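Local atomic coordinates of immunoreactive 84kD antigen PG93 (Porphyromonas gingivalis, PDB entry 5M11), a protein that serves as an essential surface component of the bacterium's type-IX secretion system and carries bound calcium and zinc ions. Residues 80-86 / 97-102; 425-430 / 469-475. All coordinates share one frame. Numbering follows the deposited sequence.

The chain gives strand 13-16 to the propeller it completes last. It then builds a first propeller, which holds interaction 1, and the rest of the second, which holds interaction 2. Interaction 1 closes a loop of ten residues inside a single four-stranded blade. It joins the hairpin between strands 76-81 and 86-89 to the outermost strand, 95-98, and the short helix after it. Interaction 2 opens later in series, without crossing. It spans 38 residues and joins the innermost strands of two successive blades, 422-429 and 469-475. The centres of interactions 1 and 2 are 43 Å apart, on opposite sides of the chain's centre. Interaction 1 knits one blade together; interaction 2 joins blade to blade.

Interaction 1: residues 80-86 / 97-102; sequences YYASGNI and NVPALK
Ile86, Lys102 and Asn85 have the most surface covered here. Strand 76-81 ends in a type I turn from Tyr81 to Gly84. Gly84 N bonds to Tyr81 O (3.0 Å) and Tyr81 N to Asn85 O (2.8 Å). Gly84 has a positive phi (87/-8), which makes this a G1-bulge hairpin. An ideal CB on Gly84 would lie tight against Lys102 CA. Past the turn the chain is extended, and Ile86 runs alongside Val98, CA to CA 4.9 Å. The one sound backbone bond is Val98 N to Ile86 O, 2.8 Å; the return bond from Ile86 N to Val98 O is weak at 3.4 Å. Ile86 (chi1 m) sets CG2 3.8 Å from Val98 CB and CD1 3.8 Å from Leu101 CD1. Leu101 CD1 also meets the edge of the Tyr80 ring, 4.0 Å from CE1. Leu133 and Ile140 of the next blade cover Ile86 and Val98.

After Pro99 the chain turns into a weakly bonded helix that brings Lys102 over the turn. Its chi1 is t. Lys102 CB lies 3.3 Å from Ser83 O, and CD lies 3.5 Å from Asn85 ND2. Asn85 has chi1 near -143°. Its OD1 accepts a bond from Asn97 ND2 at 3.0 Å, and its ND2 bonds to Asp62. Asn97 ND2 also bonds to Asp87. The contact is thus divided: amides and backbone bonds hold the end of the outer strand to the hairpin, while aliphatic carbons of Ile86, Val98 and Leu101 form an apolar patch facing the next blade.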
# COMPACT_ATOMS: atom_id res chain seq x y z
N TYR A 80 -1.26 15.90 9.69
CA TYR A 80 -2.23 15.10 10.44
C TYR A 80 -2.55 13.84 9.62
O TYR A 80 -2.91 13.89 8.44
CB TYR A 80 -3.49 15.90 10.82
CG TYR A 80 -4.50 15.10 11.60
CD1 TYR A 80 -4.45 15.03 12.98
CD2 TYR A 80 -5.48 14.35 10.94
CE1 TYR A 80 -5.36 14.26 13.71
CE2 TYR A 80 -6.40 13.57 11.65
CZ TYR A 80 -6.32 13.51 13.04
OH TYR A 80 -7.20 12.72 13.74
N TYR A 81 -2.41 12.70 10.29
CA TYR A 81 -2.60 11.36 9.73
C TYR A 81 -3.99 10.80 9.98
O TYR A 81 -4.62 11.14 10.98
CB TYR A 81 -1.55 10.41 10.34
CG TYR A 81 -0.14 10.76 9.94
CD1 TYR A 81 0.40 10.30 8.74
CD2 TYR A 81 0.65 11.58 10.74
CE1 TYR A 81 1.70 10.63 8.36
CE2 TYR A 81 1.96 11.91 10.38
CZ TYR A 81 2.48 11.43 9.18
OH TYR A 81 3.77 11.73 8.83
N ALA A 82 -4.45 9.89 9.10
CA ALA A 82 -5.74 9.18 9.20
C ALA A 82 -5.85 8.41 10.53
O ALA A 82 -6.94 8.25 11.06
CB ALA A 82 -5.88 8.22 8.03
N SER A 83 -4.72 7.97 11.07
CA SER A 83 -4.66 7.22 12.31
C SER A 83 -4.76 8.13 13.56
O SER A 83 -4.59 7.63 14.68
CB SER A 83 -3.34 6.45 12.36
OG SER A 83 -2.23 7.31 12.54
N GLY A 84 -4.95 9.43 13.37
CA GLY A 84 -4.97 10.38 14.47
C GLY A 84 -3.59 10.91 14.85
O GLY A 84 -3.48 11.84 15.66
N ASN A 85 -2.53 10.35 14.26
CA ASN A 85 -1.17 10.80 14.52
C ASN A 85 -0.88 12.18 13.93
O ASN A 85 -1.51 12.59 12.94
CB ASN A 85 -0.18 9.80 13.94
CG ASN A 85 1.05 9.58 14.76
OD1 ASN A 85 1.46 10.41 15.58
ND2 ASN A 85 1.68 8.46 14.53
N ILE A 86 0.09 12.89 14.52
CA ILE A 86 0.55 14.22 14.11
C ILE A 86 2.07 14.23 14.02
O ILE A 86 2.77 13.66 14.88
CB ILE A 86 0.04 15.30 15.10
CG1 ILE A 86 -1.49 15.50 15.04
CG2 ILE A 86 0.78 16.63 14.93
CD1 ILE A 86 -2.11 15.80 16.36
N ASN A 97 7.16 14.05 16.46
CA ASN A 97 5.90 13.31 16.60
C ASN A 97 5.01 13.83 17.73
O ASN A 97 5.51 14.19 18.79
CB ASN A 97 6.18 11.80 16.80
CG ASN A 97 5.07 10.87 16.37
OD1 ASN A 97 4.88 9.78 16.94
ND2 ASN A 97 4.31 11.25 15.34
N VAL A 98 3.68 13.87 17.51
CA VAL A 98 2.70 14.25 18.53
C VAL A 98 1.63 13.12 18.52
O VAL A 98 0.60 13.25 17.83
CB VAL A 98 2.13 15.69 18.34
CG1 VAL A 98 1.28 16.12 19.52
CG2 VAL A 98 3.23 16.72 18.09
N PRO A 99 1.90 11.97 19.20
CA PRO A 99 0.97 10.81 19.11
C PRO A 99 -0.17 10.75 20.12
O PRO A 99 -0.86 9.72 20.17
CB PRO A 99 1.90 9.62 19.33
CG PRO A 99 2.98 10.14 20.20
CD PRO A 99 3.10 11.62 20.00
N ALA A 100 -0.38 11.82 20.92
CA ALA A 100 -1.42 11.90 21.96
C ALA A 100 -2.82 11.50 21.47
O ALA A 100 -3.50 10.78 22.20
CB ALA A 100 -1.48 13.31 22.53
N LEU A 101 -3.25 11.95 20.25
CA LEU A 101 -4.59 11.65 19.73
C LEU A 101 -4.69 10.22 19.30
O LEU A 101 -5.70 9.59 19.63
CB LEU A 101 -5.01 12.57 18.57
CG LEU A 101 -5.28 14.05 18.92
CD1 LEU A 101 -5.58 14.86 17.67
CD2 LEU A 101 -6.44 14.20 19.88
N LYS A 102 -3.68 9.69 18.59
CA LYS A 102 -3.65 8.30 18.12
C LYS A 102 -3.63 7.33 19.32
O LYS A 102 -4.32 6.29 19.30
CB LYS A 102 -2.43 8.09 17.19
CG LYS A 102 -2.04 6.63 16.92
CD LYS A 102 -0.61 6.48 16.38
CE LYS A 102 0.48 6.54 17.43
NZ LYS A 102 0.63 5.26 18.18

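Interaction 2: residues 425-430 / 469-475; sequences KAIAFD and SFGNMII
Ala426 lays its methyl over the backbone of strand 469-475, with CB 3.3 Å from Gly471 O and 3.7 Å from Asn472 CA. Its CA is 3.9 Å from that of Asn472. Ala426 sits at a corner with left-handed backbone angles (57/54); strand 427-429 then runs on extended. The axes of strands 427-429 and 469-475 come within 6.4 Å at 11°, so the two run nearly parallel. No hydrogen bond crosses between the segments.

Side chains fill the gap. Met473 (chi1 t, chi2 t, chi3 m) reaches across, its CE 3.4 Å from Ala426 O and its SD 4.3 Å from Ala428 CB. Ile475 (chi1 m, chi2 t) sets CD1 3.9 Å from Ala428 CB and 3.4 Å from Phe429 O. At the other end the extended Lys425 places CD 3.4 Å from Phe470 O and CE 3.3 Å from Gly471 O; its NZ bonds to Tyr317 OH. Ile427 and Phe429 point away and meet Ala377 on strand 373-378 of the preceding blade.

Innermost strands of successive blades, side by side and joined by side-chain packing without strand pairing, are the hallmark of a beta-propeller.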
# COMPACT_ATOMS: atom_id res chain seq x y z
N LYS A 425 -10.40 -15.90 -13.63
CA LYS A 425 -9.32 -15.95 -12.63
C LYS A 425 -8.46 -17.21 -12.87
O LYS A 425 -8.85 -18.04 -13.68
CB LYS A 425 -9.86 -15.90 -11.18
CG LYS A 425 -8.76 -15.53 -10.20
CD LYS A 425 -9.12 -15.42 -8.74
CE LYS A 425 -7.85 -14.93 -8.07
NZ LYS A 425 -8.01 -14.68 -6.61
N ALA A 426 -7.29 -17.36 -12.18
CA ALA A 426 -6.33 -18.49 -12.26
C ALA A 426 -5.80 -18.73 -13.71
O ALA A 426 -5.85 -19.86 -14.21
CB ALA A 426 -6.96 -19.76 -11.70
N ILE A 427 -5.24 -17.67 -14.35
CA ILE A 427 -4.70 -17.74 -15.73
C ILE A 427 -3.17 -17.92 -15.74
O ILE A 427 -2.45 -17.15 -15.08
CB ILE A 427 -5.10 -16.55 -16.65
CG1 ILE A 427 -4.84 -15.16 -15.99
CG2 ILE A 427 -6.54 -16.71 -17.11
CD1 ILE A 427 -4.81 -13.93 -16.96
N ALA A 428 -2.68 -18.89 -16.53
CA ALA A 428 -1.25 -19.15 -16.68
C ALA A 428 -0.93 -19.66 -18.09
O ALA A 428 -1.85 -20.01 -18.84
CB ALA A 428 -0.79 -20.16 -15.64
N PHE A 429 0.36 -19.66 -18.47
CA PHE A 429 0.87 -20.16 -19.76
C PHE A 429 1.62 -21.48 -19.58
O PHE A 429 2.32 -21.66 -18.57
CB PHE A 429 1.82 -19.13 -20.43
CG PHE A 429 1.17 -18.03 -21.24
CD1 PHE A 429 0.84 -18.23 -22.57
CD2 PHE A 429 0.95 -16.77 -20.69
CE1 PHE A 429 0.28 -17.19 -23.33
CE2 PHE A 429 0.39 -15.73 -21.45
CZ PHE A 429 0.05 -15.95 -22.76
N ASP A 430 1.54 -22.39 -20.57
CA ASP A 430 2.29 -23.64 -20.46
C ASP A 430 3.66 -23.49 -21.15
O ASP A 430 3.95 -22.45 -21.76
CB ASP A 430 1.50 -24.86 -20.98
CG ASP A 430 1.08 -24.84 -22.43
OD1 ASP A 430 1.72 -24.12 -23.23
OD2 ASP A 430 0.18 -25.62 -22.80
N SER A 469 -15.68 -19.80 -7.65
CA SER A 469 -14.39 -19.23 -8.02
C SER A 469 -13.21 -20.08 -7.63
O SER A 469 -13.15 -20.63 -6.52
CB SER A 469 -14.22 -17.85 -7.38
OG SER A 469 -12.94 -17.32 -7.62
N PHE A 470 -12.24 -20.16 -8.56
CA PHE A 470 -10.95 -20.79 -8.39
C PHE A 470 -9.98 -19.71 -7.92
O PHE A 470 -10.34 -18.53 -7.92
CB PHE A 470 -10.47 -21.43 -9.71
CG PHE A 470 -11.05 -22.77 -10.09
CD1 PHE A 470 -10.53 -23.94 -9.56
CD2 PHE A 470 -12.06 -22.86 -11.05
CE1 PHE A 470 -11.04 -25.19 -9.96
CE2 PHE A 470 -12.59 -24.10 -11.42
CZ PHE A 470 -12.07 -25.26 -10.88
N GLY A 471 -8.78 -20.10 -7.54
CA GLY A 471 -7.76 -19.18 -7.06
C GLY A 471 -6.72 -18.86 -8.10
O GLY A 471 -6.92 -17.99 -8.95
N ASN A 472 -5.59 -19.56 -8.03
CA ASN A 472 -4.47 -19.35 -8.94
C ASN A 472 -3.97 -20.69 -9.51
O ASN A 472 -4.17 -21.74 -8.91
CB ASN A 472 -3.35 -18.59 -8.23
CG ASN A 472 -3.79 -17.31 -7.57
OD1 ASN A 472 -4.01 -17.26 -6.34
ND2 ASN A 472 -3.96 -16.26 -8.36
N MET A 473 -3.33 -20.65 -10.68
CA MET A 473 -2.87 -21.88 -11.31
C MET A 473 -1.35 -22.02 -11.31
O MET A 473 -0.64 -21.07 -11.66
CB MET A 473 -3.41 -21.96 -12.75
CG MET A 473 -3.11 -23.27 -13.48
SD MET A 473 -3.73 -23.24 -15.18
CE MET A 473 -5.49 -23.21 -14.90
N ILE A 474 -0.86 -23.20 -10.93
CA ILE A 474 0.57 -23.47 -11.06
C ILE A 474 0.67 -24.67 -11.98
O ILE A 474 -0.15 -25.58 -11.87
CB ILE A 474 1.40 -23.57 -9.76
CG1 ILE A 474 1.11 -24.82 -8.94
CG2 ILE A 474 1.25 -22.30 -8.93
CD1 ILE A 474 2.16 -25.10 -7.97
N ILE A 475 1.58 -24.62 -12.96
CA ILE A 475 1.79 -25.68 -13.94
C ILE A 475 3.19 -26.28 -13.68
O ILE A 475 4.20 -25.64 -13.96
CB ILE A 475 1.60 -25.15 -15.41
CG1 ILE A 475 0.21 -24.53 -15.64
CG2 ILE A 475 1.91 -26.21 -16.47
CD1 ILE A 475 0.07 -23.68 -16.96